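Local coordinates for replicative DNA helicase (Nostoc punctiforme, PDB 4O1R), which is an intein that probably excises itself from a helicase precursor by protein splicing, joining the flanking sequences with a peptide bond, at residues L90-L96 with W108-V112. Residues are numbered along the deposited sequence; the frame is centred on the assembly and turned at random.
Sequences LTPKEHL and WDEIV. With NA (sodium ion), chain B.
The antiparallel hairpin of strands 95-99 and 106-126 joins Leu96 to Asp109 as a hydrogen-bonded pair, Leu96 N to Asp109 O 2.8 Å and Asp109 N to Leu96 O 2.9 Å. Ile111 N then gives Glu94 O a nearly straight bond (2.8 Å, 167°), and Lys93 N reaches Ile111 O at 3.1 Å. On the face shared with Glu110, the His95 ring lies over that residue, Glu110 CB 4.1 Å from the ring centroid in a CH-pi contact, while the ring edge brings CD2 to 3.1 Å from Trp108 O. With an alanine at His95, Glu110 CB would probably lose the ring face that covers it, and Trp108 O its edge contact with CD2. This hairpin belongs to the all-beta Hint fold of inteins. On its inner face Ile111 CG1, anti to its own carbonyl carbon (chi1 -63°), carries CD1 against Leu96 CG and Leu90 CD1; Leu62 and strand 77-80 extend the cluster. Thr91 to Glu94 form a type II turn, braced by Glu94 OE1, which accepts from both Thr91 N and Thr91 OG1, while OE2 pairs with Lys85. The turn's own Thr91 OG1 (2.4 Å) and Pro92 O, with two waters, bind the sodium ion.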
# COMPACT_ATOMS: atom_id res chain seq x y z
N LEU A 90 -1.22 -10.61 -10.34
CA LEU A 90 -0.62 -11.48 -9.33
C LEU A 90 -1.27 -12.84 -9.32
O LEU A 90 -2.45 -12.99 -9.65
CB LEU A 90 -0.75 -10.84 -7.94
CG LEU A 90 0.01 -9.53 -7.74
CD1 LEU A 90 -0.38 -8.90 -6.43
CD2 LEU A 90 1.51 -9.79 -7.76
N THR A 91 -0.50 -13.85 -8.93
CA THR A 91 -0.97 -15.23 -8.97
C THR A 91 -0.97 -15.83 -7.56
O THR A 91 -0.30 -15.33 -6.64
CB THR A 91 -0.09 -16.10 -9.91
OG1 THR A 91 1.23 -16.21 -9.36
CG2 THR A 91 -0.03 -15.52 -11.35
N PRO A 92 -1.72 -16.94 -7.38
CA PRO A 92 -1.68 -17.61 -6.08
C PRO A 92 -0.24 -18.00 -5.74
O PRO A 92 0.50 -18.41 -6.64
CB PRO A 92 -2.55 -18.85 -6.30
CG PRO A 92 -3.49 -18.43 -7.42
CD PRO A 92 -2.62 -17.61 -8.33
N LYS A 93 0.14 -17.86 -4.47
CA LYS A 93 1.48 -18.22 -3.97
C LYS A 93 2.58 -17.26 -4.37
O LYS A 93 3.71 -17.41 -3.93
CB LYS A 93 1.88 -19.65 -4.33
CG LYS A 93 0.87 -20.67 -3.79
CD LYS A 93 1.31 -22.09 -4.00
CE LYS A 93 1.28 -22.40 -5.46
NZ LYS A 93 1.71 -23.78 -5.73
N GLU A 94 2.27 -16.25 -5.18
CA GLU A 94 3.27 -15.24 -5.50
C GLU A 94 3.61 -14.45 -4.22
O GLU A 94 2.75 -14.24 -3.37
CB GLU A 94 2.75 -14.33 -6.61
CG GLU A 94 3.82 -13.46 -7.24
CD GLU A 94 3.49 -13.08 -8.65
OE1 GLU A 94 2.40 -13.43 -9.15
OE2 GLU A 94 4.36 -12.46 -9.29
N HIS A 95 4.86 -14.01 -4.10
CA HIS A 95 5.29 -13.30 -2.89
C HIS A 95 5.37 -11.79 -3.10
O HIS A 95 5.71 -11.33 -4.19
CB HIS A 95 6.65 -13.83 -2.45
CG HIS A 95 6.63 -15.22 -1.90
ND1 HIS A 95 6.30 -16.34 -2.65
CD2 HIS A 95 6.96 -15.69 -0.67
CE1 HIS A 95 6.41 -17.42 -1.89
NE2 HIS A 95 6.81 -17.05 -0.69
N LEU A 96 5.05 -11.05 -2.04
CA LEU A 96 5.08 -9.58 -2.05
C LEU A 96 5.97 -9.07 -0.93
O LEU A 96 6.09 -9.70 0.13
CB LEU A 96 3.69 -9.00 -1.82
CG LEU A 96 2.57 -9.40 -2.76
CD1 LEU A 96 1.33 -8.65 -2.31
CD2 LEU A 96 2.98 -9.03 -4.17
N TRP A 108 9.44 -11.25 2.30
CA TRP A 108 8.63 -11.62 1.14
C TRP A 108 7.55 -12.61 1.53
O TRP A 108 7.82 -13.80 1.66
CB TRP A 108 9.54 -12.25 0.08
CG TRP A 108 10.58 -11.30 -0.42
CD1 TRP A 108 11.88 -11.21 -0.01
CD2 TRP A 108 10.39 -10.27 -1.41
NE1 TRP A 108 12.51 -10.20 -0.70
CE2 TRP A 108 11.63 -9.61 -1.56
CE3 TRP A 108 9.31 -9.85 -2.20
CZ2 TRP A 108 11.81 -8.54 -2.45
CZ3 TRP A 108 9.50 -8.79 -3.08
CH2 TRP A 108 10.74 -8.15 -3.21
N ASP A 109 6.33 -12.11 1.71
CA ASP A 109 5.24 -12.95 2.19
C ASP A 109 4.46 -13.52 1.01
O ASP A 109 4.32 -12.89 -0.04
CB ASP A 109 4.30 -12.15 3.10
CG ASP A 109 3.50 -13.03 4.05
OD1 ASP A 109 3.70 -14.26 4.11
OD2 ASP A 109 2.68 -12.44 4.77
N GLU A 110 3.91 -14.71 1.20
CA GLU A 110 3.14 -15.39 0.18
C GLU A 110 1.69 -14.90 0.14
O GLU A 110 1.05 -14.78 1.20
CB GLU A 110 3.15 -16.89 0.52
CG GLU A 110 2.50 -17.75 -0.53
CD GLU A 110 2.13 -19.12 -0.02
OE1 GLU A 110 1.64 -19.24 1.12
OE2 GLU A 110 2.29 -20.07 -0.80
N ILE A 111 1.17 -14.66 -1.06
CA ILE A 111 -0.26 -14.39 -1.24
C ILE A 111 -1.04 -15.69 -1.10
O ILE A 111 -0.73 -16.68 -1.79
CB ILE A 111 -0.53 -13.80 -2.63
CG1 ILE A 111 0.16 -12.44 -2.78
CG2 ILE A 111 -2.05 -13.66 -2.87
CD1 ILE A 111 0.24 -11.97 -4.21
N VAL A 112 -2.04 -15.69 -0.21
CA VAL A 112 -2.91 -16.87 -0.04
C VAL A 112 -4.29 -16.71 -0.68
O VAL A 112 -4.95 -17.71 -0.97
CB VAL A 112 -3.04 -17.34 1.44
CG1 VAL A 112 -1.67 -17.75 1.99
CG2 VAL A 112 -3.66 -16.27 2.30
NA NA B . 1.84 -18.38 -8.53
O HOH W 1 3.98 -17.29 -8.42
O HOH W 2 2.92 -20.46 -8.10